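Local coordinates for protein Na-translocating NADH-quinone reductase subunit C NqrC (Shewanella oneidensis, PDB 4XHF) that is the FMN-binding subunit C of a multisubunit, membrane-bound redox complex, represented here by its soluble fragment with bound flavin mononucleotide, at residues 94-100 with 112-116; 130-136 with 147-153; 155-161 with 185-191; 197-201 with 228-232. All coordinates share one frame; numbering follows the deposited sequence.

Interaction 1: 94-100 with 112-116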
loop_
_atom_site.group_PDB
_atom_site.type_symbol
_atom_site.label_atom_id
_atom_site.label_comp_id
_atom_site.label_asym_id
_atom_site.label_seq_id
_atom_site.Cartn_x
_atom_site.Cartn_y
_atom_site.Cartn_z
ATOM N N ALA A 94 10.015 -9.284 7.753
ATOM C CA ALA A 94 10.573 -9.434 6.415
ATOM C C ALA A 94 12.010 -9.948 6.421
ATOM O O ALA A 94 12.462 -10.534 5.437
ATOM C CB ALA A 94 10.504 -8.111 5.682
ATOM N N ILE A 95 12.726 -9.734 7.523
ATOM C CA ILE A 95 14.142 -10.097 7.594
ATOM C C ILE A 95 14.407 -11.333 8.450
ATOM O O ILE A 95 15.508 -11.882 8.415
ATOM C CB ILE A 95 14.998 -8.932 8.144
ATOM C CG1 ILE A 95 14.379 -8.359 9.423
ATOM C CG2 ILE A 95 15.149 -7.853 7.083
ATOM C CD1 ILE A 95 15.261 -7.359 10.136
ATOM N N ASN A 96 13.415 -11.772 9.219
ATOM C CA ASN A 96 13.579 -12.987 10.008
ATOM C C ASN A 96 13.553 -14.219 9.103
ATOM O O ASN A 96 12.568 -14.434 8.393
ATOM C CB ASN A 96 12.493 -13.101 11.074
ATOM C CG ASN A 96 12.367 -14.509 11.617
ATOM O OD1 ASN A 96 11.377 -15.194 11.372
ATOM N ND2 ASN A 96 13.388 -14.959 12.333
ATOM N N PRO A 97 14.636 -15.024 9.114
ATOM C CA PRO A 97 14.720 -16.182 8.212
ATOM C C PRO A 97 13.581 -17.187 8.360
ATOM O O PRO A 97 13.300 -17.926 7.416
ATOM C CB PRO A 97 16.046 -16.841 8.609
ATOM C CG PRO A 97 16.843 -15.767 9.215
ATOM C CD PRO A 97 15.866 -14.877 9.916
ATOM N N GLU A 98 12.946 -17.216 9.527
ATOM C CA GLU A 98 11.907 -18.202 9.807
ATOM C C GLU A 98 10.504 -17.691 9.482
ATOM O O GLU A 98 9.520 -18.409 9.664
ATOM C CB GLU A 98 11.975 -18.626 11.276
ATOM C CG GLU A 98 13.342 -19.141 11.702
ATOM C CD GLU A 98 13.835 -20.286 10.833
ATOM O OE1 GLU A 98 12.996 -21.088 10.369
ATOM O OE2 GLU A 98 15.060 -20.380 10.609
ATOM N N THR A 99 10.415 -16.451 9.009
ATOM C CA THR A 99 9.136 -15.866 8.620
ATOM C C THR A 99 9.290 -15.024 7.359
ATOM O O THR A 99 8.534 -14.077 7.138
ATOM C CB THR A 99 8.550 -14.984 9.737
ATOM O OG1 THR A 99 9.469 -13.932 10.055
ATOM C CG2 THR A 99 8.269 -15.805 10.985
ATOM N N SER A 100 10.274 -15.374 6.537
ATOM C CA SER A 100 10.544 -14.641 5.307
ATOM C C SER A 100 11.161 -15.546 4.251
ATOM O O SER A 100 11.571 -16.670 4.543
ATOM C CB SER A 100 11.479 -13.461 5.577
ATOM O OG SER A 100 12.808 -13.907 5.786
ATOM N N THR A 112 14.354 -9.551 0.392
ATOM C CA THR A 112 13.658 -10.546 1.194
ATOM C C THR A 112 12.211 -10.112 1.398
ATOM O O THR A 112 11.916 -8.918 1.438
ATOM C CB THR A 112 14.356 -10.760 2.557
ATOM O OG1 THR A 112 13.673 -11.775 3.303
ATOM C CG2 THR A 112 14.388 -9.471 3.366
ATOM N N ARG A 113 11.313 -11.087 1.505
ATOM C CA ARG A 113 9.890 -10.813 1.667
ATOM C C ARG A 113 9.308 -11.597 2.838
ATOM O O ARG A 113 9.545 -12.795 2.968
ATOM C CB ARG A 113 9.132 -11.162 0.385
ATOM C CG ARG A 113 7.718 -10.607 0.325
ATOM C CD ARG A 113 6.798 -11.508 -0.479
ATOM N NE ARG A 113 6.573 -12.786 0.191
ATOM C CZ ARG A 113 5.890 -13.801 -0.329
ATOM N NH1 ARG A 113 5.356 -13.704 -1.540
ATOM N NH2 ARG A 113 5.744 -14.921 0.365
ATOM N N ALA A 114 8.542 -10.916 3.684
ATOM C CA ALA A 114 7.848 -11.574 4.781
ATOM C C ALA A 114 6.845 -12.581 4.236
ATOM O O ALA A 114 6.356 -12.435 3.117
ATOM C CB ALA A 114 7.148 -10.552 5.660
ATOM N N ASN A 115 6.540 -13.604 5.026
ATOM C CA ASN A 115 5.552 -14.597 4.625
ATOM C C ASN A 115 4.139 -14.050 4.775
ATOM O O ASN A 115 3.256 -14.366 3.977
ATOM C CB ASN A 115 5.709 -15.876 5.448
ATOM C CG ASN A 115 7.006 -16.603 5.154
ATOM O OD1 ASN A 115 7.586 -16.453 4.078
ATOM N ND2 ASN A 115 7.465 -17.402 6.109
ATOM N N ASP A 116 3.942 -13.223 5.800
ATOM C CA ASP A 116 2.639 -12.629 6.088
ATOM C C ASP A 116 2.661 -11.118 5.903
ATOM O O ASP A 116 3.666 -10.462 6.175
ATOM C CB ASP A 116 2.197 -12.953 7.519
ATOM C CG ASP A 116 2.075 -14.443 7.776
ATOM O OD1 ASP A 116 1.958 -15.212 6.799
ATOM O OD2 ASP A 116 2.091 -14.842 8.958
HETATM O O HOH W 1 5.976 -13.014 8.139
#
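Where the short strand 100-101 joins the antiparallel sheet, the turn after helix 90-95 is laid against the start of strand 113-123, and Ser100 and Ala114 form an antiparallel non-hydrogen-bonded pair. Thr112 OG1 donates to Ala94 O over 2.7 Å and meets it almost head-on, with a C=O...O angle of 175°. The torsion of Thr112 that turns OG1 away from its own N (chi1 -178°) directs the hydroxyl to that carbonyl. Farther on, Asn115 N donates to Thr99 O at 2.9 Å, and a water that donates to Thr99 O and accepts from Asp116 N extends this link by one residue. The Asn115 side-chain amide lies against the Thr99-Ser100 peptide, with ND2 3.2 Å from Thr99 C. Ala94 and Ala114 meet through their methyl groups, CB to CB 4.1 Å. The type I turn from Asn96 to Thr99 is braced from within, since Asn96 O takes Thr99 N on one face of its plane and Ser100 OG on the other. Thr99 OG1, which also hydrogen-bonds Ala93 O, lies in the carbonyl plane of the Asn96 side chain and donates to a lone pair of Asn96 OD1 at 2.6 Å.

Interaction 2: 130-136 with 147-153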
loop_
_atom_site.group_PDB
_atom_site.type_symbol
_atom_site.label_atom_id
_atom_site.label_comp_id
_atom_site.label_asym_id
_atom_site.label_seq_id
_atom_site.Cartn_x
_atom_site.Cartn_y
_atom_site.Cartn_z
ATOM N N SER A 130 -15.731 -1.040 1.322
ATOM C CA SER A 130 -15.421 0.197 0.614
ATOM C C SER A 130 -14.102 0.065 -0.139
ATOM O O SER A 130 -13.990 0.473 -1.293
ATOM C CB SER A 130 -15.362 1.367 1.600
ATOM O OG SER A 130 -15.283 2.612 0.930
ATOM N N SER A 131 -13.107 -0.515 0.521
ATOM C CA SER A 131 -11.810 -0.732 -0.098
ATOM C C SER A 131 -10.980 -1.686 0.745
ATOM O O SER A 131 -11.335 -1.999 1.881
ATOM C CB SER A 131 -11.062 0.595 -0.280
ATOM O OG SER A 131 -10.704 1.162 0.968
ATOM N N VAL A 132 -9.883 -2.158 0.166
ATOM C CA VAL A 132 -8.893 -2.926 0.903
ATOM C C VAL A 132 -7.564 -2.191 0.800
ATOM O O VAL A 132 -7.064 -1.946 -0.298
ATOM C CB VAL A 132 -8.754 -4.367 0.369
ATOM C CG1 VAL A 132 -7.776 -5.164 1.226
ATOM C CG2 VAL A 132 -10.110 -5.059 0.339
ATOM N N VAL A 133 -7.016 -1.812 1.949
ATOM C CA VAL A 133 -5.749 -1.098 1.998
ATOM C C VAL A 133 -4.622 -2.085 2.271
ATOM O O VAL A 133 -4.666 -2.831 3.252
ATOM C CB VAL A 133 -5.758 -0.001 3.079
ATOM C CG1 VAL A 133 -4.509 0.859 2.975
ATOM C CG2 VAL A 133 -7.013 0.859 2.955
ATOM N N VAL A 134 -3.621 -2.086 1.395
ATOM C CA VAL A 134 -2.480 -2.986 1.527
ATOM C C VAL A 134 -1.169 -2.207 1.546
ATOM O O VAL A 134 -1.049 -1.171 0.893
ATOM C CB VAL A 134 -2.435 -4.020 0.380
ATOM C CG1 VAL A 134 -3.709 -4.837 0.355
ATOM C CG2 VAL A 134 -2.216 -3.337 -0.966
ATOM N N PRO A 135 -0.178 -2.703 2.299
ATOM C CA PRO A 135 1.144 -2.076 2.312
ATOM C C PRO A 135 1.953 -2.427 1.071
ATOM O O PRO A 135 1.877 -3.555 0.583
ATOM C CB PRO A 135 1.793 -2.661 3.566
ATOM C CG PRO A 135 1.169 -4.004 3.701
ATOM C CD PRO A 135 -0.251 -3.833 3.240
ATOM N N PHE A 136 2.715 -1.466 0.568
ATOM C CA PHE A 136 3.641 -1.729 -0.518
ATOM C C PHE A 136 4.912 -0.947 -0.256
ATOM O O PHE A 136 4.887 0.102 0.388
ATOM C CB PHE A 136 3.037 -1.344 -1.870
ATOM C CG PHE A 136 3.075 0.123 -2.153
ATOM C CD1 PHE A 136 2.277 0.998 -1.439
ATOM C CD2 PHE A 136 3.908 0.629 -3.132
ATOM C CE1 PHE A 136 2.306 2.349 -1.698
ATOM C CE2 PHE A 136 3.943 1.980 -3.395
ATOM C CZ PHE A 136 3.140 2.841 -2.676
ATOM N N GLY A 147 4.672 2.766 1.729
ATOM C CA GLY A 147 3.364 3.384 1.641
ATOM C C GLY A 147 2.222 2.389 1.690
ATOM O O GLY A 147 2.419 1.211 1.991
ATOM N N TYR A 148 1.022 2.881 1.393
ATOM C CA TYR A 148 -0.181 2.058 1.344
ATOM C C TYR A 148 -0.992 2.391 0.097
ATOM O O TYR A 148 -1.027 3.545 -0.336
ATOM C CB TYR A 148 -1.040 2.265 2.600
ATOM C CG TYR A 148 -0.382 1.816 3.886
ATOM C CD1 TYR A 148 -0.525 0.514 4.348
ATOM C CD2 TYR A 148 0.382 2.696 4.641
ATOM C CE1 TYR A 148 0.077 0.102 5.523
ATOM C CE2 TYR A 148 0.987 2.294 5.817
ATOM C CZ TYR A 148 0.831 0.995 6.253
ATOM O OH TYR A 148 1.431 0.588 7.422
ATOM N N VAL A 149 -1.623 1.371 -0.480
ATOM C CA VAL A 149 -2.553 1.547 -1.592
ATOM C C VAL A 149 -3.923 0.985 -1.235
ATOM O O VAL A 149 -4.049 -0.184 -0.869
ATOM C CB VAL A 149 -2.058 0.854 -2.874
ATOM C CG1 VAL A 149 -3.040 1.071 -4.020
ATOM C CG2 VAL A 149 -0.689 1.366 -3.254
ATOM N N ALA A 150 -4.943 1.830 -1.345
ATOM C CA ALA A 150 -6.324 1.411 -1.157
ATOM C C ALA A 150 -6.931 1.088 -2.513
ATOM O O ALA A 150 -6.892 1.914 -3.423
ATOM C CB ALA A 150 -7.124 2.496 -0.460
ATOM N N VAL A 151 -7.478 -0.116 -2.647
ATOM C CA VAL A 151 -8.093 -0.544 -3.897
ATOM C C VAL A 151 -9.577 -0.818 -3.673
ATOM O O VAL A 151 -9.972 -1.292 -2.612
ATOM C CB VAL A 151 -7.400 -1.806 -4.469
ATOM C CG1 VAL A 151 -5.960 -1.497 -4.836
ATOM C CG2 VAL A 151 -7.453 -2.961 -3.480
ATOM N N GLU A 152 -10.391 -0.499 -4.673
ATOM C CA GLU A 152 -11.825 -0.748 -4.602
ATOM C C GLU A 152 -12.096 -2.252 -4.675
ATOM O O GLU A 152 -11.206 -3.021 -5.041
ATOM C CB GLU A 152 -12.553 -0.010 -5.731
ATOM C CG GLU A 152 -12.377 1.505 -5.701
ATOM C CD GLU A 152 -13.277 2.225 -6.691
ATOM O OE1 GLU A 152 -13.956 1.544 -7.486
ATOM O OE2 GLU A 152 -13.308 3.473 -6.670
ATOM N N PRO A 153 -13.320 -2.680 -4.318
ATOM C CA PRO A 153 -13.675 -4.105 -4.285
ATOM C C PRO A 153 -13.536 -4.839 -5.621
ATOM O O PRO A 153 -13.652 -6.065 -5.630
ATOM C CB PRO A 153 -15.141 -4.084 -3.839
ATOM C CG PRO A 153 -15.275 -2.834 -3.064
ATOM C CD PRO A 153 -14.416 -1.847 -3.791
#
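Strands 130-136 and 147-151 run antiparallel, their axes 4.5 Å apart at closest approach and their directions 156° apart, and three hydrogen-bonded pairs (Val132 with Val151, Val134 with Val149, Phe136 with Gly147) give six backbone bonds of 2.9 to 3.0 Å. This is the hairpin of strands 129-139 and 144-151 within the antiparallel sheet. On one face Val133 reaches across with both methyls: CG1 comes to Tyr148 CB at 3.8 Å, the two side chains crossing at about a right angle, while CG2 touches Ala150 CB. Beside them the Tyr148 ring touches Pro135 through CD1 and CE1, with Pro135 CB 3.8 Å from Tyr148 CE1. Helix 29-48 covers this face through Leu41, Val45 and Ala48.

The other face carries Phe136 and Val149. With CG lodged between its own N and carbonyl carbon (chi1 79°), the Phe136 ring swings back over the neighbouring strand, and Val149 CG2 sits above one ring face, 3.5 Å from Phe136 CD1. The ring passes close by Gly147, which has no side chain, and Phe136 CE1 lies 3.4 Å from both Gly147 C and Tyr148 N, the latter at the ring edge. The main-chain polar groups of the paired residues are thus largely satisfied by one another or by the flanking strands, and the two largely apolar faces can be buried without stranding them.

Interaction 3: 155-161 with 185-191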
loop_
_atom_site.group_PDB
_atom_site.type_symbol
_atom_site.label_atom_id
_atom_site.label_comp_id
_atom_site.label_asym_id
_atom_site.label_seq_id
_atom_site.Cartn_x
_atom_site.Cartn_y
_atom_site.Cartn_z
ATOM N N PHE A 155 -10.778 -4.678 -6.977
ATOM C CA PHE A 155 -9.365 -4.989 -6.781
ATOM C C PHE A 155 -8.547 -4.567 -7.998
ATOM O O PHE A 155 -7.614 -5.256 -8.415
ATOM C CB PHE A 155 -9.190 -6.480 -6.486
ATOM C CG PHE A 155 -9.976 -6.948 -5.295
ATOM C CD1 PHE A 155 -9.914 -6.259 -4.096
ATOM C CD2 PHE A 155 -10.794 -8.060 -5.382
ATOM C CE1 PHE A 155 -10.641 -6.679 -3.000
ATOM C CE2 PHE A 155 -11.524 -8.485 -4.289
ATOM C CZ PHE A 155 -11.449 -7.792 -3.097
ATOM N N ASN A 156 -8.912 -3.415 -8.549
ATOM C CA ASN A 156 -8.248 -2.859 -9.719
ATOM C C ASN A 156 -8.188 -1.338 -9.622
ATOM O O ASN A 156 -7.123 -0.737 -9.760
ATOM C CB ASN A 156 -8.977 -3.285 -10.995
ATOM C CG ASN A 156 -8.214 -2.928 -12.253
ATOM O OD1 ASN A 156 -7.020 -2.636 -12.210
ATOM N ND2 ASN A 156 -8.902 -2.963 -13.388
ATOM N N THR A 157 -9.338 -0.723 -9.365
ATOM C CA THR A 157 -9.427 0.729 -9.252
ATOM C C THR A 157 -8.814 1.207 -7.938
ATOM O O THR A 157 -9.174 0.731 -6.860
ATOM C CB THR A 157 -10.892 1.209 -9.343
ATOM O OG1 THR A 157 -11.480 0.728 -10.557
ATOM C CG2 THR A 157 -10.973 2.730 -9.319
ATOM N N ILE A 158 -7.882 2.148 -8.038
ATOM C CA ILE A 158 -7.208 2.694 -6.869
ATOM C C ILE A 158 -8.088 3.723 -6.155
ATOM O O ILE A 158 -8.586 4.663 -6.775
ATOM C CB ILE A 158 -5.870 3.342 -7.263
ATOM C CG1 ILE A 158 -4.959 2.299 -7.918
ATOM C CG2 ILE A 158 -5.186 3.952 -6.043
ATOM C CD1 ILE A 158 -3.724 2.878 -8.565
ATOM N N LYS A 159 -8.266 3.534 -4.849
ATOM C CA LYS A 159 -9.063 4.440 -4.024
ATOM C C LYS A 159 -8.181 5.501 -3.368
ATOM O O LYS A 159 -8.672 6.522 -2.888
ATOM C CB LYS A 159 -9.823 3.654 -2.951
ATOM C CG LYS A 159 -10.938 4.428 -2.253
ATOM C CD LYS A 159 -12.170 4.558 -3.136
ATOM C CE LYS A 159 -13.314 5.244 -2.408
ATOM N NZ LYS A 159 -13.748 4.473 -1.213
ATOM N N GLY A 160 -6.876 5.253 -3.340
ATOM C CA GLY A 160 -5.936 6.208 -2.785
ATOM C C GLY A 160 -4.565 5.615 -2.535
ATOM O O GLY A 160 -4.433 4.434 -2.210
ATOM N N VAL A 161 -3.542 6.448 -2.701
ATOM C CA VAL A 161 -2.165 6.061 -2.432
ATOM C C VAL A 161 -1.560 6.997 -1.394
ATOM O O VAL A 161 -1.700 8.216 -1.490
ATOM C CB VAL A 161 -1.315 6.088 -3.711
ATOM C CG1 VAL A 161 0.143 5.765 -3.402
ATOM C CG2 VAL A 161 -1.871 5.110 -4.729
ATOM N N TRP A 185 -3.227 9.396 -8.312
ATOM C CA TRP A 185 -3.441 7.957 -8.427
ATOM C C TRP A 185 -4.911 7.583 -8.268
ATOM O O TRP A 185 -5.339 6.526 -8.733
ATOM C CB TRP A 185 -2.606 7.212 -7.385
ATOM C CG TRP A 185 -1.123 7.330 -7.594
ATOM C CD1 TRP A 185 -0.320 8.365 -7.214
ATOM C CD2 TRP A 185 -0.266 6.371 -8.225
ATOM N NE1 TRP A 185 0.981 8.113 -7.573
ATOM C CE2 TRP A 185 1.041 6.894 -8.195
ATOM C CE3 TRP A 185 -0.479 5.121 -8.813
ATOM C CZ2 TRP A 185 2.130 6.213 -8.731
ATOM C CZ3 TRP A 185 0.603 4.447 -9.344
ATOM C CH2 TRP A 185 1.891 4.993 -9.300
ATOM N N LYS A 186 -5.677 8.446 -7.606
ATOM C CA LYS A 186 -7.087 8.178 -7.347
ATOM C C LYS A 186 -7.851 7.942 -8.647
ATOM O O LYS A 186 -7.846 8.785 -9.544
ATOM C CB LYS A 186 -7.711 9.343 -6.565
ATOM C CG LYS A 186 -9.213 9.222 -6.304
ATOM C CD LYS A 186 -9.530 8.077 -5.362
ATOM C CE LYS A 186 -11.028 7.924 -5.139
ATOM N NZ LYS A 186 -11.602 9.069 -4.379
ATOM N N GLY A 187 -8.492 6.781 -8.745
ATOM C CA GLY A 187 -9.331 6.457 -9.888
ATOM C C GLY A 187 -8.615 5.652 -10.954
ATOM O O GLY A 187 -9.249 5.092 -11.848
ATOM N N LYS A 188 -7.291 5.595 -10.864
ATOM C CA LYS A 188 -6.496 4.832 -11.816
ATOM C C LYS A 188 -6.687 3.338 -11.579
ATOM O O LYS A 188 -7.132 2.930 -10.507
ATOM C CB LYS A 188 -5.019 5.209 -11.702
ATOM C CG LYS A 188 -4.731 6.683 -11.953
ATOM C CD LYS A 188 -5.029 7.081 -13.388
ATOM C CE LYS A 188 -4.821 8.567 -13.605
ATOM N NZ LYS A 188 -4.880 8.928 -15.047
ATOM N N GLN A 189 -6.343 2.529 -12.580
ATOM C CA GLN A 189 -6.530 1.082 -12.501
ATOM C C GLN A 189 -5.222 0.319 -12.696
ATOM O O GLN A 189 -4.468 0.581 -13.633
ATOM C CB GLN A 189 -7.564 0.631 -13.532
ATOM C CG GLN A 189 -8.982 1.044 -13.174
ATOM C CD GLN A 189 -10.014 0.462 -14.113
ATOM O OE1 GLN A 189 -9.753 0.274 -15.303
ATOM N NE2 GLN A 189 -11.195 0.166 -13.583
ATOM N N LEU A 190 -4.973 -0.634 -11.802
ATOM C CA LEU A 190 -3.719 -1.381 -11.783
ATOM C C LEU A 190 -3.548 -2.305 -12.983
ATOM O O LEU A 190 -2.453 -2.406 -13.535
ATOM C CB LEU A 190 -3.621 -2.200 -10.494
ATOM C CG LEU A 190 -3.456 -1.394 -9.205
ATOM C CD1 LEU A 190 -3.856 -2.235 -8.013
ATOM C CD2 LEU A 190 -2.025 -0.908 -9.048
ATOM N N PHE A 191 -4.630 -2.972 -13.383
ATOM C CA PHE A 191 -4.562 -4.031 -14.390
ATOM C C PHE A 191 -5.373 -3.729 -15.644
ATOM O O PHE A 191 -6.334 -2.961 -15.603
ATOM C CB PHE A 191 -5.057 -5.348 -13.795
ATOM C CG PHE A 191 -4.419 -5.697 -12.487
ATOM C CD1 PHE A 191 -3.179 -6.310 -12.450
ATOM C CD2 PHE A 191 -5.063 -5.422 -11.294
ATOM C CE1 PHE A 191 -2.592 -6.636 -11.246
ATOM C CE2 PHE A 191 -4.481 -5.745 -10.088
ATOM C CZ PHE A 191 -3.245 -6.353 -10.064
HETATM O O HOH W 2 -8.982 -2.378 -16.345
#
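Loop 185-191 packs against residues 156-158 at the start of strand 158-165 and reaches on to Val161. Ile158 N donates to Lys188 O at 2.7 Å, and Ile158 O accepts from Gly187 N, so the type II turn from Trp185 to Lys188 is pinned at both of its last residues. The Ile158 side chain points into the loop: CD1 lies near the plane of the Trp185 indole, at its edge, 4.0 Å from Trp185 CE3, and also meets Leu190 CD2. Val161 CG2 packs on Trp185 CB at 3.5 Å, and Met231 of helix 221-234 closes over both residues. Asn156 binds two successive main-chain NH groups, Leu190 N by its backbone O and Phe191 N by its side chain, whose extended first torsion (chi1 -171°) brings OD1 to Phe191 N at 2.7 Å.

Toward solvent the contact loosens. The amides of Asn156 and Gln189 stack with planes 20° apart, and a water joins Asn156 ND2, Gln189 OE1 and Phe191 O; the direct bond from ND2 to Phe191 O is weak. Gln189 NE2 donates to Thr157 OG1 at 3.1 Å, a hydroxyl also bound to Asp154. Lys159 and Lys186 run side by side, and the aliphatic CD of Lys186 rests against Lys159 O. Main-chain bonds and one asparagine therefore fix a loop without regular structure, whereas the solvent side is held by side-chain amides and a bridging water instead of main-chain bonds.

Interaction 4: 197-201 with 228-232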
loop_
_atom_site.group_PDB
_atom_site.type_symbol
_atom_site.label_atom_id
_atom_site.label_comp_id
_atom_site.label_asym_id
_atom_site.label_seq_id
_atom_site.Cartn_x
_atom_site.Cartn_y
_atom_site.Cartn_z
ATOM N N PHE A 197 -0.689 -6.265 -15.034
ATOM C CA PHE A 197 -0.339 -4.972 -14.459
ATOM C C PHE A 197 -0.013 -3.977 -15.571
ATOM O O PHE A 197 0.775 -4.283 -16.467
ATOM C CB PHE A 197 0.846 -5.124 -13.506
ATOM C CG PHE A 197 1.195 -3.870 -12.768
ATOM C CD1 PHE A 197 0.577 -3.563 -11.570
ATOM C CD2 PHE A 197 2.147 -3.000 -13.269
ATOM C CE1 PHE A 197 0.899 -2.410 -10.887
ATOM C CE2 PHE A 197 2.473 -1.846 -12.591
ATOM C CZ PHE A 197 1.849 -1.551 -11.398
ATOM N N ALA A 198 -0.616 -2.790 -15.507
ATOM C CA ALA A 198 -0.596 -1.859 -16.635
ATOM C C ALA A 198 -0.186 -0.434 -16.265
ATOM O O ALA A 198 0.006 0.401 -17.150
ATOM C CB ALA A 198 -1.968 -1.840 -17.299
ATOM N N MET A 199 -0.059 -0.144 -14.972
ATOM C CA MET A 199 0.294 1.205 -14.534
ATOM C C MET A 199 1.671 1.619 -15.048
ATOM O O MET A 199 2.649 0.891 -14.884
ATOM C CB MET A 199 0.267 1.308 -13.007
ATOM C CG MET A 199 -1.115 1.187 -12.387
ATOM S SD MET A 199 -2.254 2.519 -12.813
ATOM C CE MET A 199 -1.424 3.956 -12.142
ATOM N N ARG A 200 1.728 2.792 -15.672
ATOM C CA ARG A 200 2.977 3.358 -16.171
ATOM C C ARG A 200 3.037 4.843 -15.843
ATOM O O ARG A 200 2.058 5.563 -16.043
ATOM C CB ARG A 200 3.104 3.159 -17.685
ATOM C CG ARG A 200 3.069 1.713 -18.143
ATOM C CD ARG A 200 4.318 0.961 -17.729
ATOM N NE ARG A 200 4.274 -0.438 -18.152
ATOM C CZ ARG A 200 3.707 -1.422 -17.458
ATOM N NH1 ARG A 200 3.125 -1.181 -16.289
ATOM N NH2 ARG A 200 3.723 -2.659 -17.937
ATOM N N LEU A 201 4.177 5.302 -15.336
ATOM C CA LEU A 201 4.377 6.730 -15.119
ATOM C C LEU A 201 4.754 7.400 -16.435
ATOM O O LEU A 201 5.660 6.947 -17.135
ATOM C CB LEU A 201 5.446 6.982 -14.056
ATOM C CG LEU A 201 4.869 7.203 -12.657
ATOM C CD1 LEU A 201 4.313 5.906 -12.089
ATOM C CD2 LEU A 201 5.915 7.793 -11.737
ATOM N N GLN A 228 6.528 2.648 -9.323
ATOM C CA GLN A 228 5.841 1.863 -10.334
ATOM C C GLN A 228 6.181 0.384 -10.181
ATOM O O GLN A 228 5.298 -0.474 -10.216
ATOM C CB GLN A 228 6.225 2.366 -11.724
ATOM C CG GLN A 228 5.551 1.660 -12.883
ATOM C CD GLN A 228 6.247 1.949 -14.188
ATOM O OE1 GLN A 228 6.249 3.083 -14.670
ATOM N NE2 GLN A 228 6.857 0.921 -14.765
ATOM N N ARG A 229 7.464 0.094 -9.994
ATOM C CA ARG A 229 7.926 -1.278 -9.828
ATOM C C ARG A 229 7.505 -1.849 -8.479
ATOM O O ARG A 229 7.291 -3.054 -8.345
ATOM C CB ARG A 229 9.445 -1.344 -9.981
ATOM C CG ARG A 229 9.913 -1.219 -11.421
ATOM C CD ARG A 229 11.427 -1.247 -11.530
ATOM N NE ARG A 229 11.926 -0.183 -12.406
ATOM C CZ ARG A 229 12.688 0.838 -12.017
ATOM N NH1 ARG A 229 13.080 0.970 -10.752
ATOM N NH2 ARG A 229 13.073 1.739 -12.910
ATOM N N ALA A 230 7.383 -0.977 -7.483
ATOM C CA ALA A 230 6.937 -1.392 -6.160
ATOM C C ALA A 230 5.523 -1.948 -6.236
ATOM O O ALA A 230 5.234 -3.011 -5.691
ATOM C CB ALA A 230 7.000 -0.229 -5.188
ATOM N N MET A 231 4.644 -1.227 -6.923
ATOM C CA MET A 231 3.272 -1.679 -7.096
ATOM C C MET A 231 3.206 -2.900 -8.007
ATOM O O MET A 231 2.387 -3.791 -7.792
ATOM C CB MET A 231 2.406 -0.553 -7.658
ATOM C CG MET A 231 2.101 0.534 -6.646
ATOM S SD MET A 231 1.077 1.838 -7.342
ATOM C CE MET A 231 1.150 3.060 -6.036
ATOM N N GLU A 232 4.075 -2.946 -9.012
ATOM C CA GLU A 232 4.104 -4.071 -9.939
ATOM C C GLU A 232 4.382 -5.382 -9.208
ATOM O O GLU A 232 3.811 -6.422 -9.542
ATOM C CB GLU A 232 5.156 -3.855 -11.023
ATOM C CG GLU A 232 5.209 -4.983 -12.036
ATOM C CD GLU A 232 6.269 -4.770 -13.090
ATOM O OE1 GLU A 232 6.951 -3.727 -13.041
ATOM O OE2 GLU A 232 6.427 -5.649 -13.964
#
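Apolar and CH-pi packing dominates where Phe197 lies on helix 221-234, in the FMN-binding domain. Glu232 CA stands over the centre of the Phe197 ring, 3.6 Å from the centroid and 9° off the ring normal, a CH-pi contact; Met199 N lies over the opposite face, offset toward the rim. The ring extends to the helix, where Phe197 CZ meets Met231 CB at 3.9 Å. The extended Glu232 chain continues along the same face: its CB is 3.7 Å from Phe197 CE2, and its carboxylate is turned only 6° from the ring plane.

Hydrogen bonding across the contact rests on Gln228. Its side chain stretches out from the helix and offers OE1 to Leu201 N, at 3.1 Å and nearly straight (172°), in the short strand 200-202. Gln228 CG passes Met199 O on the way, and Gln228 CB touches Leu201 CD1.

Charged groups take the outer side. Arg200 crosses Gln228 obliquely, its CD near Gln228 NE2. Arg200 NH1 and Glu232 OE1 stay 5.6 Å apart, so any attraction between them is at most long-range. One glutamine thus gives the strand edge a directional anchor on the helix, while the Phe197 ring adds a face-on CH-pi contact to the Glu232 backbone and apolar contact with Met231.

Interaction 2 forms the buried centre, with mostly apolar faces around paired strands, while interactions 1, 3 and 4 are only partly buried. Interactions 1, 2 and 3 reach the same antiparallel sheet: 94-100 with 112-116 lies far out, about 21 Å from interaction 2 between centres, whereas interaction 3 adjoins it, through Ala150 O to Lys159 N. Interaction 4 instead carries helix 221-234, whose Met231 meets Val149 and Phe136 of interaction 2 and Trp185 of interaction 3. The outer contacts add side-chain-to-backbone bonds to fewer main-chain ones: a threonine serves in interaction 1 and an asparagine in interaction 3, while interaction 4 has a glutamine bond alone.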